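Local coordinates for protein serine protease pet (Escherichia coli, PDB 4OM9) that probably cleaves host proteins such as alpha-fodrin as a secreted serine protease, the passenger domain of an autotransporter enterotoxin from enteroaggregative strains, at residues K7-D12 with Y562-Q567; Y13-Q18 with D522-R527; A17-V22 with V47-S52; S27-I32 with F42-V47. All coordinates share one frame; numbering follows the deposited sequence.

Contact 1. Residues K7-D12 with Y562-Q567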
loop_
_atom_site.group_PDB
_atom_site.type_symbol
_atom_site.label_atom_id
_atom_site.label_comp_id
_atom_site.label_asym_id
_atom_site.label_seq_id
_atom_site.Cartn_x
_atom_site.Cartn_y
_atom_site.Cartn_z
ATOM N N LYS A 7 28.371 -8.255 13.014
ATOM C CA LYS A 7 27.032 -8.668 13.391
ATOM C C LYS A 7 26.025 -8.085 12.413
ATOM O O LYS A 7 25.265 -8.820 11.773
ATOM C CB LYS A 7 26.692 -8.221 14.809
ATOM C CG LYS A 7 27.325 -9.071 15.912
ATOM C CD LYS A 7 28.752 -8.652 16.185
ATOM C CE LYS A 7 29.345 -9.421 17.370
ATOM N NZ LYS A 7 28.625 -9.163 18.652
ATOM N N ALA A 8 26.036 -6.758 12.294
ATOM C CA ALA A 8 25.033 -6.041 11.525
ATOM C C ALA A 8 25.396 -5.999 10.056
ATOM O O ALA A 8 26.562 -6.055 9.696
ATOM C CB ALA A 8 24.871 -4.632 12.062
ATOM N N TRP A 9 24.393 -5.884 9.203
ATOM C CA TRP A 9 24.672 -5.629 7.793
ATOM C C TRP A 9 25.119 -4.187 7.567
ATOM O O TRP A 9 24.686 -3.262 8.263
ATOM C CB TRP A 9 23.452 -5.917 6.936
ATOM C CG TRP A 9 23.346 -7.307 6.502
ATOM C CD1 TRP A 9 23.631 -7.802 5.267
ATOM C CD2 TRP A 9 22.897 -8.411 7.289
ATOM N NE1 TRP A 9 23.398 -9.150 5.238
ATOM C CE2 TRP A 9 22.936 -9.548 6.467
ATOM C CE3 TRP A 9 22.466 -8.546 8.615
ATOM C CZ2 TRP A 9 22.561 -10.811 6.919
ATOM C CZ3 TRP A 9 22.091 -9.794 9.066
ATOM C CH2 TRP A 9 22.146 -10.914 8.223
ATOM N N ALA A 10 25.980 -4.012 6.577
ATOM C CA ALA A 10 26.535 -2.716 6.257
ATOM C C ALA A 10 25.408 -1.719 5.951
ATOM O O ALA A 10 25.440 -0.570 6.383
ATOM C CB ALA A 10 27.503 -2.844 5.080
ATOM N N ARG A 11 24.392 -2.203 5.242
ATOM C CA ARG A 11 23.283 -1.380 4.777
ATOM C C ARG A 11 22.426 -0.915 5.957
ATOM O O ARG A 11 21.695 0.092 5.869
ATOM C CB ARG A 11 22.456 -2.179 3.759
ATOM C CG ARG A 11 21.099 -1.618 3.414
ATOM C CD ARG A 11 20.453 -2.442 2.322
ATOM N NE ARG A 11 19.292 -3.168 2.814
ATOM C CZ ARG A 11 18.429 -3.805 2.027
ATOM N NH1 ARG A 11 18.600 -3.794 0.712
ATOM N NH2 ARG A 11 17.388 -4.438 2.547
ATOM N N ASP A 12 22.540 -1.634 7.072
ATOM C CA ASP A 12 21.755 -1.311 8.257
ATOM C C ASP A 12 22.102 0.059 8.862
ATOM O O ASP A 12 21.208 0.806 9.274
ATOM C CB ASP A 12 21.924 -2.404 9.313
ATOM C CG ASP A 12 21.257 -3.706 8.909
ATOM O OD1 ASP A 12 20.311 -3.651 8.093
ATOM O OD2 ASP A 12 21.659 -4.780 9.420
ATOM N N TYR A 562 19.667 -9.568 -1.454
ATOM C CA TYR A 562 19.107 -8.252 -1.730
ATOM C C TYR A 562 19.622 -7.143 -0.777
ATOM O O TYR A 562 19.468 -5.953 -1.061
ATOM C CB TYR A 562 17.579 -8.323 -1.676
ATOM C CG TYR A 562 17.003 -8.900 -0.397
ATOM C CD1 TYR A 562 16.851 -8.111 0.736
ATOM C CD2 TYR A 562 16.584 -10.229 -0.332
ATOM C CE1 TYR A 562 16.318 -8.632 1.900
ATOM C CE2 TYR A 562 16.036 -10.749 0.819
ATOM C CZ TYR A 562 15.909 -9.949 1.937
ATOM O OH TYR A 562 15.373 -10.460 3.108
ATOM N N LYS A 563 20.246 -7.551 0.327
ATOM C CA LYS A 563 20.727 -6.632 1.362
ATOM C C LYS A 563 22.044 -5.986 1.000
ATOM O O LYS A 563 22.405 -4.963 1.557
ATOM C CB LYS A 563 20.902 -7.357 2.704
ATOM C CG LYS A 563 19.617 -7.733 3.430
ATOM C CD LYS A 563 19.942 -8.461 4.737
ATOM C CE LYS A 563 18.744 -8.521 5.673
ATOM N NZ LYS A 563 19.107 -9.066 7.021
ATOM N N SER A 564 22.768 -6.582 0.065
ATOM C CA SER A 564 24.123 -6.131 -0.213
ATOM C C SER A 564 24.371 -5.939 -1.708
ATOM O O SER A 564 25.515 -5.847 -2.156
ATOM C CB SER A 564 25.132 -7.136 0.359
ATOM O OG SER A 564 24.797 -7.518 1.691
ATOM N N ASN A 565 23.298 -5.873 -2.486
ATOM C CA ASN A 565 23.442 -5.787 -3.931
ATOM C C ASN A 565 23.424 -4.357 -4.460
ATOM O O ASN A 565 23.278 -4.146 -5.660
ATOM C CB ASN A 565 22.346 -6.614 -4.624
ATOM C CG ASN A 565 20.930 -6.062 -4.391
ATOM O OD1 ASN A 565 20.737 -5.014 -3.758
ATOM N ND2 ASN A 565 19.932 -6.779 -4.908
ATOM N N ASN A 566 23.552 -3.382 -3.563
ATOM C CA ASN A 566 23.567 -1.966 -3.966
ATOM C C ASN A 566 22.347 -1.525 -4.820
ATOM O O ASN A 566 22.461 -0.610 -5.625
ATOM C CB ASN A 566 24.869 -1.659 -4.729
ATOM C CG ASN A 566 25.233 -0.170 -4.724
ATOM O OD1 ASN A 566 24.942 0.555 -3.775
ATOM N ND2 ASN A 566 25.882 0.278 -5.790
ATOM N N GLN A 567 21.192 -2.171 -4.649
ATOM C CA GLN A 567 19.952 -1.719 -5.306
ATOM C C GLN A 567 18.974 -1.194 -4.273
ATOM O O GLN A 567 18.929 -1.701 -3.151
ATOM C CB GLN A 567 19.278 -2.839 -6.094
ATOM C CG GLN A 567 20.212 -3.726 -6.871
ATOM C CD GLN A 567 20.908 -2.985 -7.974
ATOM O OE1 GLN A 567 20.316 -2.711 -9.018
ATOM N NE2 GLN A 567 22.178 -2.650 -7.756
HETATM O O HOH W 1 24.508 -4.649 3.723
HETATM O O HOH W 2 20.407 -1.562 -0.892
#

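Contact 2. Residues Y13-Q18 with D522-R527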
loop_
_atom_site.group_PDB
_atom_site.type_symbol
_atom_site.label_atom_id
_atom_site.label_comp_id
_atom_site.label_asym_id
_atom_site.label_seq_id
_atom_site.Cartn_x
_atom_site.Cartn_y
_atom_site.Cartn_z
ATOM N N TYR A 13 23.391 0.385 8.924
ATOM C CA TYR A 13 23.801 1.687 9.425
ATOM C C TYR A 13 23.279 2.807 8.536
ATOM O O TYR A 13 22.915 3.873 9.020
ATOM C CB TYR A 13 25.324 1.779 9.530
ATOM C CG TYR A 13 25.949 0.863 10.556
ATOM C CD1 TYR A 13 26.070 1.258 11.885
ATOM C CD2 TYR A 13 26.428 -0.397 10.195
ATOM C CE1 TYR A 13 26.650 0.422 12.839
ATOM C CE2 TYR A 13 27.000 -1.243 11.133
ATOM C CZ TYR A 13 27.117 -0.826 12.456
ATOM O OH TYR A 13 27.688 -1.661 13.393
ATOM N N LEU A 14 23.256 2.550 7.237
ATOM C CA LEU A 14 22.808 3.515 6.232
ATOM C C LEU A 14 21.300 3.705 6.265
ATOM O O LEU A 14 20.810 4.828 6.184
ATOM C CB LEU A 14 23.231 3.048 4.851
ATOM C CG LEU A 14 24.623 3.387 4.324
ATOM C CD1 LEU A 14 25.648 3.419 5.395
ATOM C CD2 LEU A 14 25.032 2.401 3.262
ATOM N N ASP A 15 20.569 2.594 6.377
ATOM C CA ASP A 15 19.107 2.634 6.457
ATOM C C ASP A 15 18.669 3.526 7.619
ATOM O O ASP A 15 17.723 4.305 7.492
ATOM C CB ASP A 15 18.511 1.225 6.639
ATOM C CG ASP A 15 18.131 0.545 5.316
ATOM O OD1 ASP A 15 18.189 1.184 4.254
ATOM O OD2 ASP A 15 17.771 -0.664 5.354
ATOM N N LEU A 16 19.362 3.397 8.748
ATOM C CA LEU A 16 19.005 4.146 9.944
ATOM C C LEU A 16 19.248 5.639 9.746
ATOM O O LEU A 16 18.420 6.453 10.135
ATOM C CB LEU A 16 19.789 3.643 11.160
ATOM C CG LEU A 16 19.611 4.370 12.495
ATOM C CD1 LEU A 16 18.150 4.534 12.877
ATOM C CD2 LEU A 16 20.356 3.627 13.592
ATOM N N ALA A 17 20.386 5.988 9.152
ATOM C CA ALA A 17 20.756 7.393 9.016
ATOM C C ALA A 17 19.851 8.067 7.999
ATOM O O ALA A 17 19.589 9.251 8.094
ATOM C CB ALA A 17 22.224 7.549 8.600
ATOM N N GLN A 18 19.352 7.301 7.037
ATOM C CA GLN A 18 18.656 7.908 5.922
ATOM C C GLN A 18 17.164 7.640 6.024
ATOM O O GLN A 18 16.412 7.890 5.074
ATOM C CB GLN A 18 19.261 7.394 4.609
ATOM C CG GLN A 18 20.779 7.657 4.570
ATOM C CD GLN A 18 21.466 7.020 3.394
ATOM O OE1 GLN A 18 20.883 6.897 2.308
ATOM N NE2 GLN A 18 22.720 6.610 3.591
ATOM N N ASP A 522 11.828 1.109 0.099
ATOM C CA ASP A 522 13.137 1.625 -0.320
ATOM C C ASP A 522 14.203 1.437 0.761
ATOM O O ASP A 522 13.931 1.597 1.951
ATOM C CB ASP A 522 13.057 3.116 -0.685
ATOM C CG ASP A 522 12.008 3.407 -1.740
ATOM O OD1 ASP A 522 12.193 2.951 -2.883
ATOM O OD2 ASP A 522 11.016 4.103 -1.439
ATOM N N HIS A 523 15.408 1.086 0.333
ATOM C CA HIS A 523 16.538 1.018 1.227
ATOM C C HIS A 523 17.637 1.910 0.694
ATOM O O HIS A 523 17.625 2.333 -0.473
ATOM C CB HIS A 523 17.051 -0.428 1.392
ATOM C CG HIS A 523 16.045 -1.358 1.983
ATOM N ND1 HIS A 523 16.033 -1.697 3.323
ATOM C CD2 HIS A 523 14.975 -1.990 1.434
ATOM C CE1 HIS A 523 15.031 -2.513 3.566
ATOM N NE2 HIS A 523 14.365 -2.704 2.436
ATOM N N ALA A 524 18.583 2.210 1.577
ATOM C CA ALA A 524 19.775 2.942 1.214
ATOM C C ALA A 524 20.636 2.055 0.333
ATOM O O ALA A 524 20.559 0.820 0.399
ATOM C CB ALA A 524 20.549 3.367 2.468
ATOM N N ILE A 525 21.462 2.685 -0.489
ATOM C CA ILE A 525 22.486 1.958 -1.212
ATOM C C ILE A 525 23.832 2.560 -0.843
ATOM O O ILE A 525 23.895 3.534 -0.104
ATOM C CB ILE A 525 22.267 2.021 -2.724
ATOM C CG1 ILE A 525 22.501 3.447 -3.238
ATOM C CG2 ILE A 525 20.854 1.520 -3.088
ATOM C CD1 ILE A 525 22.143 3.609 -4.704
ATOM N N PHE A 526 24.903 1.976 -1.356
ATOM C CA PHE A 526 26.241 2.432 -1.037
ATOM C C PHE A 526 26.711 3.496 -2.020
ATOM O O PHE A 526 27.512 4.364 -1.658
ATOM C CB PHE A 526 27.210 1.259 -1.039
ATOM C CG PHE A 526 26.738 0.080 -0.230
ATOM C CD1 PHE A 526 26.605 0.178 1.151
ATOM C CD2 PHE A 526 26.455 -1.129 -0.845
ATOM C CE1 PHE A 526 26.180 -0.893 1.899
ATOM C CE2 PHE A 526 26.036 -2.199 -0.109
ATOM C CZ PHE A 526 25.895 -2.081 1.270
ATOM N N ARG A 527 26.204 3.428 -3.258
ATOM C CA ARG A 527 26.665 4.299 -4.345
ATOM C C ARG A 527 25.691 4.248 -5.529
ATOM O O ARG A 527 25.332 3.160 -5.984
ATOM C CB ARG A 527 28.078 3.880 -4.785
ATOM C CG ARG A 527 28.729 4.788 -5.824
ATOM C CD ARG A 527 30.095 4.253 -6.267
ATOM N NE ARG A 527 30.003 2.985 -6.995
ATOM C CZ ARG A 527 30.989 2.094 -7.095
ATOM N NH1 ARG A 527 32.159 2.315 -6.507
ATOM N NH2 ARG A 527 30.807 0.975 -7.781
HETATM O O HOH W 3 21.977 5.530 0.187
#

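Contact 3. Residues A17-V22 with V47-S52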
loop_
_atom_site.group_PDB
_atom_site.type_symbol
_atom_site.label_atom_id
_atom_site.label_comp_id
_atom_site.label_asym_id
_atom_site.label_seq_id
_atom_site.Cartn_x
_atom_site.Cartn_y
_atom_site.Cartn_z
ATOM N N ALA A 17 20.386 5.988 9.152
ATOM C CA ALA A 17 20.756 7.393 9.016
ATOM C C ALA A 17 19.851 8.067 7.999
ATOM O O ALA A 17 19.589 9.251 8.094
ATOM C CB ALA A 17 22.224 7.549 8.600
ATOM N N GLN A 18 19.352 7.301 7.037
ATOM C CA GLN A 18 18.656 7.908 5.922
ATOM C C GLN A 18 17.164 7.640 6.024
ATOM O O GLN A 18 16.412 7.890 5.074
ATOM C CB GLN A 18 19.261 7.394 4.609
ATOM C CG GLN A 18 20.779 7.657 4.570
ATOM C CD GLN A 18 21.466 7.020 3.394
ATOM O OE1 GLN A 18 20.883 6.897 2.308
ATOM N NE2 GLN A 18 22.720 6.610 3.591
ATOM N N ASN A 19 16.747 7.155 7.199
ATOM C CA ASN A 19 15.340 6.855 7.466
ATOM C C ASN A 19 14.714 5.964 6.376
ATOM O O ASN A 19 13.613 6.223 5.879
ATOM C CB ASN A 19 14.537 8.150 7.617
ATOM C CG ASN A 19 14.822 8.866 8.926
ATOM O OD1 ASN A 19 15.164 10.047 8.932
ATOM N ND2 ASN A 19 14.677 8.165 10.035
ATOM N N LYS A 20 15.440 4.908 6.034
ATOM C CA LYS A 20 15.025 3.929 5.048
ATOM C C LYS A 20 14.693 2.588 5.707
ATOM O O LYS A 20 15.082 2.334 6.843
ATOM C CB LYS A 20 16.132 3.756 4.006
ATOM C CG LYS A 20 16.464 5.027 3.215
ATOM C CD LYS A 20 15.439 5.242 2.121
ATOM C CE LYS A 20 15.652 6.569 1.416
ATOM N NZ LYS A 20 14.483 6.888 0.549
ATOM N N GLY A 21 13.966 1.735 4.986
ATOM C CA GLY A 21 13.662 0.387 5.445
ATOM C C GLY A 21 12.802 0.339 6.687
ATOM O O GLY A 21 11.682 0.847 6.671
ATOM N N VAL A 22 13.318 -0.263 7.767
ATOM C CA VAL A 22 12.551 -0.331 9.015
ATOM C C VAL A 22 12.684 0.917 9.866
ATOM O O VAL A 22 12.039 1.021 10.909
ATOM C CB VAL A 22 12.954 -1.529 9.906
ATOM C CG1 VAL A 22 12.625 -2.887 9.206
ATOM C CG2 VAL A 22 14.416 -1.414 10.360
ATOM N N VAL A 47 12.287 6.154 16.191
ATOM C CA VAL A 47 13.429 6.512 15.360
ATOM C C VAL A 47 13.406 8.009 15.090
ATOM O O VAL A 47 12.360 8.570 14.773
ATOM C CB VAL A 47 13.433 5.738 14.019
ATOM C CG1 VAL A 47 14.586 6.172 13.132
ATOM C CG2 VAL A 47 13.496 4.240 14.279
ATOM N N PRO A 48 14.559 8.668 15.224
ATOM C CA PRO A 48 14.623 10.103 14.905
ATOM C C PRO A 48 14.287 10.382 13.450
ATOM O O PRO A 48 14.360 9.482 12.608
ATOM C CB PRO A 48 16.085 10.473 15.189
ATOM C CG PRO A 48 16.585 9.383 16.123
ATOM C CD PRO A 48 15.839 8.138 15.722
ATOM N N ASP A 49 13.906 11.621 13.160
ATOM C CA ASP A 49 13.867 12.097 11.790
ATOM C C ASP A 49 15.206 12.767 11.537
ATOM O O ASP A 49 15.511 13.822 12.101
ATOM C CB ASP A 49 12.696 13.063 11.566
ATOM C CG ASP A 49 12.582 13.540 10.113
ATOM O OD1 ASP A 49 13.615 13.726 9.435
ATOM O OD2 ASP A 49 11.439 13.736 9.645
ATOM N N PHE A 50 16.012 12.156 10.689
ATOM C CA PHE A 50 17.308 12.724 10.365
ATOM C C PHE A 50 17.330 13.681 9.163
ATOM O O PHE A 50 18.408 13.994 8.643
ATOM C CB PHE A 50 18.305 11.608 10.114
ATOM C CG PHE A 50 18.531 10.732 11.301
ATOM C CD1 PHE A 50 19.025 11.267 12.483
ATOM C CD2 PHE A 50 18.258 9.363 11.237
ATOM C CE1 PHE A 50 19.241 10.462 13.578
ATOM C CE2 PHE A 50 18.488 8.548 12.335
ATOM C CZ PHE A 50 18.979 9.091 13.505
ATOM N N SER A 51 16.180 14.169 8.719
ATOM C CA SER A 51 16.200 14.995 7.508
ATOM C C SER A 51 16.761 16.421 7.726
ATOM O O SER A 51 16.986 17.124 6.764
ATOM C CB SER A 51 14.809 15.070 6.884
ATOM O OG SER A 51 13.845 15.513 7.817
ATOM N N SER A 52 17.041 16.831 8.961
ATOM C CA SER A 52 17.679 18.149 9.184
ATOM C C SER A 52 19.197 18.128 8.924
ATOM O O SER A 52 19.846 19.186 8.822
ATOM C CB SER A 52 17.408 18.644 10.601
ATOM O OG SER A 52 16.019 18.639 10.875
HETATM O O HOH W 4 18.681 11.531 6.323
#

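Contact 4. Residues S27-I32 with F42-V47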
loop_
_atom_site.group_PDB
_atom_site.type_symbol
_atom_site.label_atom_id
_atom_site.label_comp_id
_atom_site.label_asym_id
_atom_site.label_seq_id
_atom_site.Cartn_x
_atom_site.Cartn_y
_atom_site.Cartn_z
ATOM N N SER A 27 9.265 5.258 14.119
ATOM C CA SER A 27 9.139 3.816 14.326
ATOM C C SER A 27 9.616 3.409 15.718
ATOM O O SER A 27 10.758 3.672 16.097
ATOM C CB SER A 27 9.934 3.035 13.277
ATOM O OG SER A 27 9.407 3.218 11.986
ATOM N N THR A 28 8.737 2.772 16.476
ATOM C CA THR A 28 9.102 2.253 17.786
ATOM C C THR A 28 9.391 0.752 17.712
ATOM O O THR A 28 8.997 0.095 16.747
ATOM C CB THR A 28 7.985 2.497 18.806
ATOM O OG1 THR A 28 6.814 1.780 18.399
ATOM C CG2 THR A 28 7.664 3.980 18.899
ATOM N N HIS A 29 10.082 0.229 18.730
ATOM C CA HIS A 29 10.307 -1.211 18.895
ATOM C C HIS A 29 10.993 -1.840 17.698
ATOM O O HIS A 29 10.596 -2.907 17.237
ATOM C CB HIS A 29 8.984 -1.937 19.154
ATOM C CG HIS A 29 8.436 -1.716 20.530
ATOM N ND1 HIS A 29 9.058 -0.907 21.453
ATOM C CD2 HIS A 29 7.336 -2.217 21.140
ATOM C CE1 HIS A 29 8.358 -0.910 22.576
ATOM N NE2 HIS A 29 7.311 -1.698 22.413
ATOM N N VAL A 30 12.017 -1.168 17.194
ATOM C CA VAL A 30 12.715 -1.627 16.008
ATOM C C VAL A 30 13.787 -2.633 16.384
ATOM O O VAL A 30 14.578 -2.398 17.301
ATOM C CB VAL A 30 13.357 -0.433 15.238
ATOM C CG1 VAL A 30 14.055 -0.903 13.970
ATOM C CG2 VAL A 30 12.312 0.625 14.907
ATOM N N LYS A 31 13.814 -3.760 15.692
ATOM C CA LYS A 31 14.919 -4.692 15.842
ATOM C C LYS A 31 15.413 -5.132 14.466
ATOM O O LYS A 31 14.667 -5.088 13.483
ATOM C CB LYS A 31 14.517 -5.899 16.699
ATOM C CG LYS A 31 13.595 -6.900 16.032
ATOM C CD LYS A 31 13.532 -8.206 16.827
ATOM C CE LYS A 31 12.146 -8.462 17.423
ATOM N NZ LYS A 31 11.737 -7.401 18.390
ATOM N N ILE A 32 16.683 -5.518 14.400
ATOM C CA ILE A 32 17.281 -5.998 13.164
ATOM C C ILE A 32 17.943 -7.350 13.402
ATOM O O ILE A 32 18.518 -7.596 14.461
ATOM C CB ILE A 32 18.315 -4.980 12.583
ATOM C CG1 ILE A 32 19.170 -5.611 11.472
ATOM C CG2 ILE A 32 19.233 -4.424 13.672
ATOM C CD1 ILE A 32 18.398 -6.152 10.225
ATOM N N PHE A 42 16.978 -2.211 19.048
ATOM C CA PHE A 42 17.236 -0.812 19.297
ATOM C C PHE A 42 16.437 -0.375 20.525
ATOM O O PHE A 42 15.505 -1.070 20.933
ATOM C CB PHE A 42 16.886 0.002 18.043
ATOM C CG PHE A 42 17.969 -0.024 17.010
ATOM C CD1 PHE A 42 18.085 -1.095 16.140
ATOM C CD2 PHE A 42 18.903 1.008 16.937
ATOM C CE1 PHE A 42 19.102 -1.128 15.210
ATOM C CE2 PHE A 42 19.923 0.985 16.001
ATOM C CZ PHE A 42 20.026 -0.070 15.138
ATOM N N PRO A 43 16.817 0.757 21.142
ATOM C CA PRO A 43 16.156 1.190 22.379
ATOM C C PRO A 43 14.681 1.542 22.190
ATOM O O PRO A 43 14.255 1.884 21.084
ATOM C CB PRO A 43 16.959 2.424 22.788
ATOM C CG PRO A 43 17.588 2.896 21.531
ATOM C CD PRO A 43 17.914 1.663 20.766
ATOM N N ALA A 44 13.914 1.457 23.273
ATOM C CA ALA A 44 12.487 1.744 23.216
ATOM C C ALA A 44 12.251 3.231 23.041
ATOM O O ALA A 44 11.864 3.925 23.981
ATOM C CB ALA A 44 11.787 1.239 24.467
ATOM N N LEU A 45 12.510 3.715 21.831
ATOM C CA LEU A 45 12.261 5.106 21.460
ATOM C C LEU A 45 11.791 5.139 20.017
ATOM O O LEU A 45 12.033 4.190 19.279
ATOM C CB LEU A 45 13.524 5.952 21.618
ATOM C CG LEU A 45 14.224 6.062 22.977
ATOM C CD1 LEU A 45 15.509 6.834 22.807
ATOM C CD2 LEU A 45 13.345 6.733 24.020
ATOM N N PRO A 46 11.121 6.227 19.597
ATOM C CA PRO A 46 10.869 6.362 18.157
ATOM C C PRO A 46 12.168 6.631 17.422
ATOM O O PRO A 46 13.058 7.259 17.989
ATOM C CB PRO A 46 9.930 7.573 18.064
ATOM C CG PRO A 46 9.417 7.787 19.454
ATOM C CD PRO A 46 10.504 7.321 20.364
ATOM N N VAL A 47 12.287 6.154 16.191
ATOM C CA VAL A 47 13.429 6.512 15.360
ATOM C C VAL A 47 13.406 8.009 15.090
ATOM O O VAL A 47 12.360 8.570 14.773
ATOM C CB VAL A 47 13.433 5.738 14.019
ATOM C CG1 VAL A 47 14.586 6.172 13.132
ATOM C CG2 VAL A 47 13.496 4.240 14.279
HETATM O O HOH W 5 13.338 -2.349 20.423
HETATM O O HOH W 6 13.502 1.689 18.316
#

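Contact 1. Residues K7-D12 with Y562-Q567
Lys563 lays its side chain across the indole of Trp9, joining the start of helix 10-17 in the chymotrypsin-like protease part to the loop after helix 552-558, an excursion from the beta-helix stalk. The pairing is a cation-pi contact: NZ of Lys563 stands 3.5 Å from the centroid of the six-membered ring of Trp9, almost straight above it. Lower down the chain, CD of Lys563 lies over the five-membered ring as a CH-pi contact, so aliphatic carbon and ammonium share one face of the indole. Beyond CG the lysine is extended, with chi2 179° carrying CD onto the pyrrole part. Ser564 OG lies near the indole plane, at its edge, 3.8 Å from CD1 of Trp9. Asn555 accepts from Trp9 NE1 and Glu551 binds Ser564 OG, fixing both groups from the helical side of the excursion.

Arg11 supplies the other half. Its guanidinium passes over CA of Lys563, and CD of Arg11 comes within 3.3 Å of the carbonyl O of Lys563. Two waters bridge the segments: one accepts from Arg11 N and donates to Lys563 O, the other links Arg11 NH1 to Gln567 O. Behind the first shell, Asp12 OD2 takes the N-H of Trp9 from above the carboxylate plane, tying the residue that carries the indole back to the first helical turn. On the far segment, Asn565 forms an Asx turn, its OD1 accepting from Gln567 N at 3.0 Å.

Contact 2. Residues Y13-Q18 with D522-R527
Asp15 grips the 522-527 loop with both carboxylate oxygens. OD1 of Asp15 accepts the backbone N-H of Ala524 at 2.9 Å, nearly in line with its own C-O bond, while OD2 of Asp15 takes ND1 of His523, also at 2.9 Å. Both bonds are close to straight, 174° at the hydrogen. The oxygen OD2 sits at the edge of the imidazole, almost in its plane, and is approached on its syn side; carboxylate and ring are turned 37° from each other. This is a His-carboxylate hydrogen bond at the joint between the protease part and the beta-helix. NE2 of His523 is held in turn by Asp575, so the imidazole is fixed at both nitrogens between two acidic residues; these would tend to favour the protonated ring, though the guanidinium of Arg11 beside ND1 would work against it.

Ala524 points its methyl at the helix, where CB meets CB of Leu14 at 3.6 Å and, from another direction, OE1 of Gln18 at 3.5 Å. Leu14 reaches farther along the loop: its CD2 lies 3.4 Å from CD1 of Phe526, the two side chains crossing at about a right angle. The amide nitrogen of Gln18 is held by the carbonyls of Asp169 and Leu171, which helps set the direction of its side chain. Water 3 lies 2.8 Å from Gln18 OE1.

Helix 10-17 is thus sandwiched: Leu14, Leu16 and Ala17 also touch strand 172-185 of the protease part, whereas Phe526 on the loop packs against helix 543-550 as well as Ala10.

Contact 3. Residues A17-V22 with V47-S52
Asn19 lays its carboxamide alongside the backbone of Pro48 to Phe50 and bonds to it with both ends. OD1 of Asn19 accepts the N-H of Phe50 at 2.9 Å, in the carbonyl plane and on a lone pair; ND2 of Asn19 donates to Pro48 O, also at 2.9 Å. Holding both sides of the amide fixes its flip. Asn19 has a left-handed backbone conformation (phi 51°, psi 47°), just past the end of helix 10-17, and its CB points at the loop. ND2 has a second acceptor in Phe23 O, and CG1 of Val47 lies 3.7 Å from ND2.

The two segments are loops of the chymotrypsin-like protease part, one leaving the N-terminal helix and the other leading to strand 60-63. Ala17 O, near the helix end, approaches CB of Phe50 at 3.4 Å, and water 4 donates to the same oxygen. Pro48 CB sits over one face of the Phe50 ring, toward its rim, and the ring plane lies 16° from that of the Asn19 amide. Phe148 and Val150 of strand 143-151 also touch Phe50. Next to the bonded amide, Asp49 makes an Asx turn, with its OD1 accepting from Ser51 N at 2.7 Å.

Contact 4. Residues S27-I32 with F42-V47
The two segments run antiparallel but pair at two separated points, continuing the short ladder of strands 31-32 and 40-41. Phe42 N donates to Val30 O at 3.0 Å, and Val47 N donates to Ser27 O at 2.9 Å. Between these bonds the 42-47 chain bows outward through an inverse gamma turn centred on Ala44, and water 6 donates to Pro43 O and Leu45 O and accepts a weak bond from Val30 N, joining the two chains. CA of Pro46 adds a C-H...O contact to Ser27 O.

Ile32 and Phe42 lie side by side, pointing the same way, with CG2 of Ile32 at 3.6 Å from CE1 of Phe42, in the ring plane. Val30 O sits at another part of the same edge. CG2 of Val30 meets CG2 of Val47 at 3.9 Å, where the two side chains cross at about a right angle; CG2 of Val47 is placed anti to its carbonyl carbon and also touches CB of Ser27. The Phe42 ring packs edge-to-face with Phe23, Phe40 and Phe199.

Main-chain bonds and waters thus join the two chains, whereas the apolar side chains anchor the hairpin: Phe42 and Val47 pack on Leu16 of helix 10-17, and Val30 on Val22 and Phe23.

How the contacts relate
From the N terminus, helix 10-17 comes first, and contacts 1 and 2 use its successive turns. Contact 1 closes the longest loop, back from the 562-567 excursion; contact 2, from 522-527, lies within that loop, and Asn566 bonds to Phe526 and Arg527 where the two meet. Contact 3 starts at the end of the same helix, sharing Ala17 and Gln18 with contact 2, and closes a short loop at 47-52. Contact 4 is a hairpin inside that short loop and shares Val47 with it. None cross. Contacts 1 and 2 tie the protease part to excursions of the beta-helix, and contacts 3 and 4 pack the following loops and hairpin against the end of the helix.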